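Local coordinates for protein phospholipase C-beta (PLC-beta) (Sepia officinalis, PDB 3QR0) that is a multidomain phospholipase of the C-beta family, combining PH, EF-hand-like, TIM-barrel and C2 modules and carrying a bound calcium ion, at residues P19-K24 / S127-K132; V391-V396 / Q430-A435. All coordinates share one frame; numbering follows the deposited sequence.

Contact 1 of 2, residues P19-K24 / S127-K132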
ATOM      1  N   PRO A  19      14.568 -15.156 -15.175  1.00 29.04           N
ATOM      2  CA  PRO A  19      15.546 -16.084 -15.749  1.00 30.05           C
ATOM      3  C   PRO A  19      14.935 -16.991 -16.809  1.00 30.71           C
ATOM      4  O   PRO A  19      13.768 -17.370 -16.693  1.00 30.02           O
ATOM      5  CB  PRO A  19      15.986 -16.927 -14.544  1.00 30.19           C
ATOM      6  CG  PRO A  19      15.668 -16.109 -13.360  1.00 29.53           C
ATOM      7  CD  PRO A  19      14.464 -15.310 -13.714  1.00 28.57           C
ATOM      8  N   GLU A  20      15.724 -17.343 -17.824  1.00 31.78           N
ATOM      9  CA  GLU A  20      15.267 -18.271 -18.861  1.00 32.87           C
ATOM     10  C   GLU A  20      14.705 -19.574 -18.270  1.00 32.26           C
ATOM     11  O   GLU A  20      13.770 -20.150 -18.823  1.00 32.11           O
ATOM     12  CB  GLU A  20      16.395 -18.580 -19.856  1.00 34.19           C
ATOM     13  CG  GLU A  20      16.511 -17.570 -20.991  1.00 37.12           C
ATOM     14  CD  GLU A  20      15.393 -17.713 -22.016  1.00 40.40           C
ATOM     15  OE1 GLU A  20      15.300 -18.788 -22.654  1.00 44.70           O
ATOM     16  OE2 GLU A  20      14.613 -16.752 -22.185  1.00 42.50           O
ATOM     17  N   GLN A  21      15.274 -20.017 -17.148  1.00 31.85           N
ATOM     18  CA  GLN A  21      14.810 -21.215 -16.444  1.00 31.73           C
ATOM     19  C   GLN A  21      13.327 -21.137 -16.072  1.00 30.73           C
ATOM     20  O   GLN A  21      12.602 -22.115 -16.236  1.00 30.51           O
ATOM     21  CB  GLN A  21      15.640 -21.443 -15.176  1.00 31.99           C
ATOM     22  CG  GLN A  21      15.289 -22.718 -14.404  1.00 32.61           C
ATOM     23  CD  GLN A  21      16.040 -22.835 -13.087  1.00 33.67           C
ATOM     24  OE1 GLN A  21      17.106 -22.246 -12.913  1.00 35.30           O
ATOM     25  NE2 GLN A  21      15.482 -23.600 -12.148  1.00 33.47           N
ATOM     26  N   LEU A  22      12.884 -19.980 -15.574  1.00 29.74           N
ATOM     27  CA  LEU A  22      11.484 -19.801 -15.176  1.00 29.21           C
ATOM     28  C   LEU A  22      10.567 -19.572 -16.374  1.00 29.07           C
ATOM     29  O   LEU A  22       9.382 -19.906 -16.317  1.00 28.72           O
ATOM     30  CB  LEU A  22      11.310 -18.646 -14.179  1.00 28.64           C
ATOM     31  CG  LEU A  22      12.124 -18.632 -12.874  1.00 29.50           C
ATOM     32  CD1 LEU A  22      11.262 -18.117 -11.729  1.00 28.52           C
ATOM     33  CD2 LEU A  22      12.728 -19.990 -12.526  1.00 30.48           C
ATOM     34  N   ILE A  23      11.112 -18.994 -17.443  1.00 29.10           N
ATOM     35  CA  ILE A  23      10.372 -18.791 -18.689  1.00 29.20           C
ATOM     36  C   ILE A  23      10.082 -20.131 -19.367  1.00 29.82           C
ATOM     37  O   ILE A  23       8.964 -20.377 -19.825  1.00 29.69           O
ATOM     38  CB  ILE A  23      11.150 -17.856 -19.651  1.00 29.66           C
ATOM     39  CG1 ILE A  23      11.184 -16.435 -19.080  1.00 28.80           C
ATOM     40  CG2 ILE A  23      10.520 -17.844 -21.043  1.00 30.07           C
ATOM     41  CD1 ILE A  23      11.997 -15.465 -19.900  1.00 30.24           C
ATOM     42  N   LYS A  24      11.100 -20.987 -19.428  1.00 30.18           N
ATOM     43  CA  LYS A  24      10.946 -22.357 -19.901  1.00 31.05           C
ATOM     44  C   LYS A  24      10.044 -23.141 -18.945  1.00 30.55           C
ATOM     45  O   LYS A  24       9.110 -23.820 -19.369  1.00 30.63           O
ATOM     46  CB  LYS A  24      12.317 -23.031 -20.003  1.00 31.86           C
ATOM     47  CG  LYS A  24      12.280 -24.540 -20.151  1.00 34.06           C
ATOM     48  CD  LYS A  24      13.681 -25.129 -20.158  1.00 36.12           C
ATOM     49  CE  LYS A  24      14.257 -25.291 -18.757  1.00 36.69           C
ATOM     50  NZ  LYS A  24      13.565 -26.344 -17.976  1.00 38.20           N
ATOM     51  N   SER A 127      15.682 -29.106  -3.797  1.00 31.61           N
ATOM     52  CA  SER A 127      15.652 -27.943  -2.917  1.00 31.30           C
ATOM     53  C   SER A 127      16.091 -26.659  -3.621  1.00 30.71           C
ATOM     54  O   SER A 127      15.584 -25.588  -3.308  1.00 30.01           O
ATOM     55  CB  SER A 127      16.504 -28.191  -1.665  1.00 31.96           C
ATOM     56  OG  SER A 127      17.883 -28.248  -1.980  1.00 33.59           O
ATOM     57  N   SER A 128      17.013 -26.769  -4.575  1.00 31.20           N
ATOM     58  CA  SER A 128      17.499 -25.599  -5.312  1.00 30.84           C
ATOM     59  C   SER A 128      16.412 -24.953  -6.176  1.00 29.65           C
ATOM     60  O   SER A 128      16.308 -23.730  -6.229  1.00 29.05           O
ATOM     61  CB  SER A 128      18.695 -25.974  -6.185  1.00 31.61           C
ATOM     62  OG  SER A 128      19.773 -26.403  -5.376  1.00 34.06           O
ATOM     63  N   VAL A 129      15.619 -25.778  -6.850  1.00 29.50           N
ATOM     64  CA  VAL A 129      14.507 -25.294  -7.660  1.00 28.98           C
ATOM     65  C   VAL A 129      13.458 -24.597  -6.786  1.00 28.23           C
ATOM     66  O   VAL A 129      12.982 -23.520  -7.131  1.00 27.55           O
ATOM     67  CB  VAL A 129      13.844 -26.443  -8.465  1.00 29.55           C
ATOM     68  CG1 VAL A 129      12.547 -25.976  -9.110  1.00 28.56           C
ATOM     69  CG2 VAL A 129      14.811 -26.988  -9.524  1.00 30.23           C
ATOM     70  N   ALA A 130      13.112 -25.207  -5.654  1.00 28.58           N
ATOM     71  CA  ALA A 130      12.147 -24.615  -4.726  1.00 28.22           C
ATOM     72  C   ALA A 130      12.620 -23.248  -4.229  1.00 27.99           C
ATOM     73  O   ALA A 130      11.834 -22.299  -4.163  1.00 27.15           O
ATOM     74  CB  ALA A 130      11.888 -25.550  -3.542  1.00 28.33           C
ATOM     75  N   LYS A 131      13.899 -23.159  -3.880  1.00 28.71           N
ATOM     76  CA  LYS A 131      14.481 -21.912  -3.390  1.00 29.05           C
ATOM     77  C   LYS A 131      14.501 -20.846  -4.482  1.00 28.52           C
ATOM     78  O   LYS A 131      14.051 -19.722  -4.260  1.00 28.16           O
ATOM     79  CB  LYS A 131      15.899 -22.152  -2.850  1.00 29.92           C
ATOM     80  CG  LYS A 131      16.539 -20.924  -2.213  1.00 31.39           C
ATOM     81  CD  LYS A 131      17.855 -21.280  -1.532  1.00 35.18           C
ATOM     82  CE  LYS A 131      18.556 -20.040  -0.995  1.00 36.22           C
ATOM     83  NZ  LYS A 131      19.882 -20.377  -0.402  1.00 38.55           N
ATOM     84  N   LYS A 132      15.004 -21.201  -5.662  1.00 29.14           N
ATOM     85  CA  LYS A 132      15.084 -20.250  -6.775  1.00 29.15           C
ATOM     86  C   LYS A 132      13.716 -19.668  -7.138  1.00 28.12           C
ATOM     87  O   LYS A 132      13.589 -18.457  -7.313  1.00 27.25           O
ATOM     88  CB  LYS A 132      15.717 -20.888  -8.013  1.00 30.17           C
ATOM     89  CG  LYS A 132      15.895 -19.910  -9.173  1.00 31.95           C
ATOM     90  CD  LYS A 132      17.173 -20.164  -9.957  1.00 35.75           C
ATOM     91  CE  LYS A 132      17.560 -18.960 -10.820  1.00 37.01           C
ATOM     92  NZ  LYS A 132      17.697 -17.691 -10.044  1.00 38.28           N
TER

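Contact 2 of 2, residues V391-V396 / Q430-A435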
ATOM      1  N   VAL A 391      -4.202 -17.972  20.035  1.00 25.56           N
ATOM      2  CA  VAL A 391      -3.087 -18.623  19.339  1.00 25.33           C
ATOM      3  C   VAL A 391      -1.884 -18.706  20.283  1.00 25.52           C
ATOM      4  O   VAL A 391      -1.819 -17.976  21.275  1.00 25.23           O
ATOM      5  CB  VAL A 391      -2.700 -17.881  18.022  1.00 24.46           C
ATOM      6  CG1 VAL A 391      -3.861 -17.919  17.014  1.00 24.25           C
ATOM      7  CG2 VAL A 391      -2.280 -16.454  18.302  1.00 23.90           C
ATOM      8  N   LEU A 392      -0.943 -19.598  19.983  1.00 25.88           N
ATOM      9  CA  LEU A 392       0.260 -19.751  20.813  1.00 26.26           C
ATOM     10  C   LEU A 392       1.200 -18.582  20.571  1.00 25.48           C
ATOM     11  O   LEU A 392       1.446 -18.206  19.426  1.00 25.00           O
ATOM     12  CB  LEU A 392       1.002 -21.060  20.513  1.00 27.04           C
ATOM     13  CG  LEU A 392       0.500 -22.363  21.141  1.00 29.10           C
ATOM     14  CD1 LEU A 392       1.377 -23.522  20.669  1.00 30.82           C
ATOM     15  CD2 LEU A 392       0.490 -22.288  22.667  1.00 29.91           C
ATOM     16  N   PHE A 393       1.725 -18.009  21.647  1.00 25.42           N
ATOM     17  CA  PHE A 393       2.714 -16.942  21.537  1.00 24.98           C
ATOM     18  C   PHE A 393       3.936 -17.404  20.733  1.00 25.00           C
ATOM     19  O   PHE A 393       4.442 -16.668  19.882  1.00 24.54           O
ATOM     20  CB  PHE A 393       3.148 -16.465  22.923  1.00 25.33           C
ATOM     21  CG  PHE A 393       4.246 -15.439  22.888  1.00 25.15           C
ATOM     22  CD1 PHE A 393       3.946 -14.091  22.808  1.00 24.92           C
ATOM     23  CD2 PHE A 393       5.580 -15.828  22.915  1.00 24.95           C
ATOM     24  CE1 PHE A 393       4.961 -13.138  22.753  1.00 25.10           C
ATOM     25  CE2 PHE A 393       6.597 -14.883  22.868  1.00 25.21           C
ATOM     26  CZ  PHE A 393       6.287 -13.537  22.788  1.00 25.02           C
ATOM     27  N   LYS A 394       4.400 -18.621  21.012  1.00 25.38           N
ATOM     28  CA  LYS A 394       5.557 -19.200  20.317  1.00 25.82           C
ATOM     29  C   LYS A 394       5.364 -19.216  18.796  1.00 25.23           C
ATOM     30  O   LYS A 394       6.264 -18.821  18.052  1.00 24.63           O
ATOM     31  CB  LYS A 394       5.828 -20.621  20.837  1.00 26.70           C
ATOM     32  CG  LYS A 394       7.046 -21.318  20.254  1.00 27.88           C
ATOM     33  CD  LYS A 394       7.238 -22.671  20.942  1.00 30.96           C
ATOM     34  CE  LYS A 394       8.358 -23.491  20.334  1.00 32.66           C
ATOM     35  NZ  LYS A 394       8.690 -24.659  21.200  1.00 34.64           N
ATOM     36  N   ASP A 395       4.192 -19.655  18.342  1.00 24.69           N
ATOM     37  CA  ASP A 395       3.885 -19.660  16.910  1.00 24.44           C
ATOM     38  C   ASP A 395       3.959 -18.252  16.314  1.00 23.35           C
ATOM     39  O   ASP A 395       4.497 -18.069  15.222  1.00 23.18           O
ATOM     40  CB  ASP A 395       2.496 -20.260  16.633  1.00 24.54           C
ATOM     41  CG  ASP A 395       2.438 -21.763  16.875  1.00 26.53           C
ATOM     42  OD1 ASP A 395       3.503 -22.403  17.008  1.00 28.82           O
ATOM     43  OD2 ASP A 395       1.317 -22.311  16.928  1.00 28.24           O
ATOM     44  N   VAL A 396       3.420 -17.262  17.021  1.00 23.02           N
ATOM     45  CA  VAL A 396       3.448 -15.880  16.533  1.00 22.18           C
ATOM     46  C   VAL A 396       4.887 -15.359  16.347  1.00 22.29           C
ATOM     47  O   VAL A 396       5.217 -14.799  15.294  1.00 22.23           O
ATOM     48  CB  VAL A 396       2.635 -14.927  17.451  1.00 22.14           C
ATOM     49  CG1 VAL A 396       2.906 -13.477  17.101  1.00 19.92           C
ATOM     50  CG2 VAL A 396       1.142 -15.232  17.350  1.00 21.41           C
ATOM     51  N   GLN A 430      12.086 -16.267  26.617  1.00 29.95           N
ATOM     52  CA  GLN A 430      12.806 -17.401  26.046  1.00 30.50           C
ATOM     53  C   GLN A 430      12.494 -17.569  24.561  1.00 29.69           C
ATOM     54  O   GLN A 430      13.407 -17.710  23.748  1.00 29.49           O
ATOM     55  CB  GLN A 430      12.461 -18.689  26.796  1.00 31.36           C
ATOM     56  CG  GLN A 430      13.186 -19.917  26.275  1.00 33.03           C
ATOM     57  CD  GLN A 430      12.778 -21.188  26.996  1.00 35.49           C
ATOM     58  OE1 GLN A 430      12.452 -21.173  28.185  1.00 36.80           O
ATOM     59  NE2 GLN A 430      12.805 -22.301  26.276  1.00 36.80           N
ATOM     60  N   TYR A 431      11.210 -17.542  24.211  1.00 29.14           N
ATOM     61  CA  TYR A 431      10.796 -17.752  22.818  1.00 28.63           C
ATOM     62  C   TYR A 431      11.165 -16.579  21.910  1.00 28.11           C
ATOM     63  O   TYR A 431      11.439 -16.781  20.727  1.00 27.58           O
ATOM     64  CB  TYR A 431       9.299 -18.078  22.715  1.00 28.25           C
ATOM     65  CG  TYR A 431       8.865 -19.312  23.491  1.00 28.99           C
ATOM     66  CD1 TYR A 431       9.657 -20.460  23.529  1.00 30.98           C
ATOM     67  CD2 TYR A 431       7.658 -19.330  24.178  1.00 29.37           C
ATOM     68  CE1 TYR A 431       9.261 -21.579  24.241  1.00 32.23           C
ATOM     69  CE2 TYR A 431       7.248 -20.444  24.887  1.00 31.10           C
ATOM     70  CZ  TYR A 431       8.052 -21.566  24.918  1.00 32.47           C
ATOM     71  OH  TYR A 431       7.653 -22.674  25.629  1.00 34.57           O
ATOM     72  N   CYS A 432      11.178 -15.361  22.455  1.00 28.40           N
ATOM     73  CA  CYS A 432      11.706 -14.211  21.715  1.00 28.34           C
ATOM     74  C   CYS A 432      13.166 -14.459  21.359  1.00 28.83           C
ATOM     75  O   CYS A 432      13.570 -14.280  20.214  1.00 28.42           O
ATOM     76  CB  CYS A 432      11.606 -12.917  22.527  1.00 28.45           C
ATOM     77  SG  CYS A 432       9.946 -12.217  22.614  1.00 28.87           S
ATOM     78  N   ASN A 433      13.952 -14.873  22.348  1.00 29.89           N
ATOM     79  CA  ASN A 433      15.372 -15.144  22.130  1.00 30.94           C
ATOM     80  C   ASN A 433      15.586 -16.238  21.088  1.00 30.78           C
ATOM     81  O   ASN A 433      16.368 -16.071  20.150  1.00 30.62           O
ATOM     82  CB  ASN A 433      16.063 -15.514  23.447  1.00 32.20           C
ATOM     83  CG  ASN A 433      16.303 -14.306  24.336  1.00 34.00           C
ATOM     84  OD1 ASN A 433      16.949 -13.342  23.926  1.00 36.01           O
ATOM     85  ND2 ASN A 433      15.795 -14.355  25.561  1.00 35.91           N
ATOM     86  N   GLU A 434      14.868 -17.344  21.244  1.00 30.96           N
ATOM     87  CA  GLU A 434      15.033 -18.491  20.356  1.00 31.43           C
ATOM     88  C   GLU A 434      14.501 -18.226  18.948  1.00 30.47           C
ATOM     89  O   GLU A 434      15.109 -18.655  17.971  1.00 30.14           O
ATOM     90  CB  GLU A 434      14.378 -19.735  20.962  1.00 32.12           C
ATOM     91  CG  GLU A 434      15.112 -20.237  22.209  1.00 34.51           C
ATOM     92  CD  GLU A 434      14.402 -21.382  22.921  1.00 36.63           C
ATOM     93  OE1 GLU A 434      13.325 -21.819  22.459  1.00 37.65           O
ATOM     94  OE2 GLU A 434      14.930 -21.841  23.954  1.00 38.98           O
ATOM     95  N   ALA A 435      13.378 -17.514  18.846  1.00 29.52           N
ATOM     96  CA  ALA A 435      12.773 -17.225  17.546  1.00 28.96           C
ATOM     97  C   ALA A 435      13.549 -16.166  16.766  1.00 28.75           C
ATOM     98  O   ALA A 435      13.771 -16.322  15.560  1.00 28.57           O
ATOM     99  CB  ALA A 435      11.319 -16.795  17.714  1.00 28.31           C
TER

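Contact 1 of 2, residues P19-K24 / S127-K132
Q21 and K132 meet between a one-turn helix near the N terminus and the first turns of helix 127-141. The backbones stay well apart, the closest CA atoms, those of Q21 and V129, being 9.7 Å from each other, and long side chains do the bridging. No hydrogen bond or salt bridge joins the two segments.

The van der Waals contacts centre on K132: its methylenes lie against the amide oxygen of Q21, K132 CD 3.6 Å from Q21 OE1, with CE a little farther off, and the two chains pass at a slant. Q21 is stretched straight out, CG anti to the backbone N (chi1 -177°) and the chain extended beyond it, which carries its amide to the facing helix. On the amide's other branch, Q21 NE2 sits 4.3 Å from V129 CG2. K132 bends twice, at chi2 and again at chi4 (56°), and its NZ ends 4.2 Å from CG of the P19 ring.

Polar ends find their partners outside the two segments. Q21 NE2 hydrogen-bonds to D26 OD2 on strand 26-31, which fixes the direction of the amide, while K132 NZ has a weak, long ion pair with E136.

Just ahead of helix 20-24, P19 takes the N-cap position, and its O accepts from I23 N at 3.2 Å. L22 is buried and packs on W133 and E136, farther along helix 127-141. The arrangement belongs to the PH domain, where a C-terminal helix follows the last strand of the antiparallel sheet and the residues leading into the first strand approach it.

Contact 2 of 2, residues V391-V396 / Q430-A435
F393 and K394, at the start of helix 393-403, both meet Y431 of helix 422-436, but from different directions. The close, buried part gathers round the edge of the F393 ring: CZ is 3.9 Å from C432 SG, and the sulfur lies practically in the ring plane, 89° off the normal, a cysteine sulfur-aromatic contact. Next to it, F393 CE2 rests 4.2 Å from Y431 CB. The F393 side chain leaves the backbone on the side away from its N, which swings the ring toward C432.

The solvent side is built differently. K394 is exposed and fully extended, and its aliphatic chain runs over one face of the Y431 ring. CD sits 4.1 Å from the ring centroid, 14° off the normal, in a CH-pi contact, while CB approaches Y431 CD2. K394 NZ stops 5.6 Å from E434 OE1, too far for a salt bridge, although the opposite charges probably attract weakly. E434 instead takes a hydrogen bond on OE2 from Q430 NE2 at 3.2 Å, bent to 141° and arriving from above the carboxylate plane.

Y431 OH is satisfied by E378, and the Y431 side chain also touches V397 of helix 393-403. F393 also touches L369 and C371 of strand 366-372 and I381 of strand 380-381, so helix 393-403 touches both these strands and helix 422-436, in the X-domain part of the TIM barrel.

How the contacts relate
From the N terminus, contact 1 comes first: segment 19-24 is joined to 127-132 after 102 intervening residues, which include the strands of the PH-domain sheet. The chain then runs through the EF-hand-like region before reaching contact 2, where 391-396 meets 430-435 across a much shorter loop of 33 residues containing strand 412-418. The loops neither nest nor cross, since one closes before the next opens. Contact 1 ties together the two ends of the PH domain, and contact 2 joins consecutive helices of the X domain, where the side chain of F393 is about 12 Å from the bound calcium ion. The contact centres are about 33 Å apart.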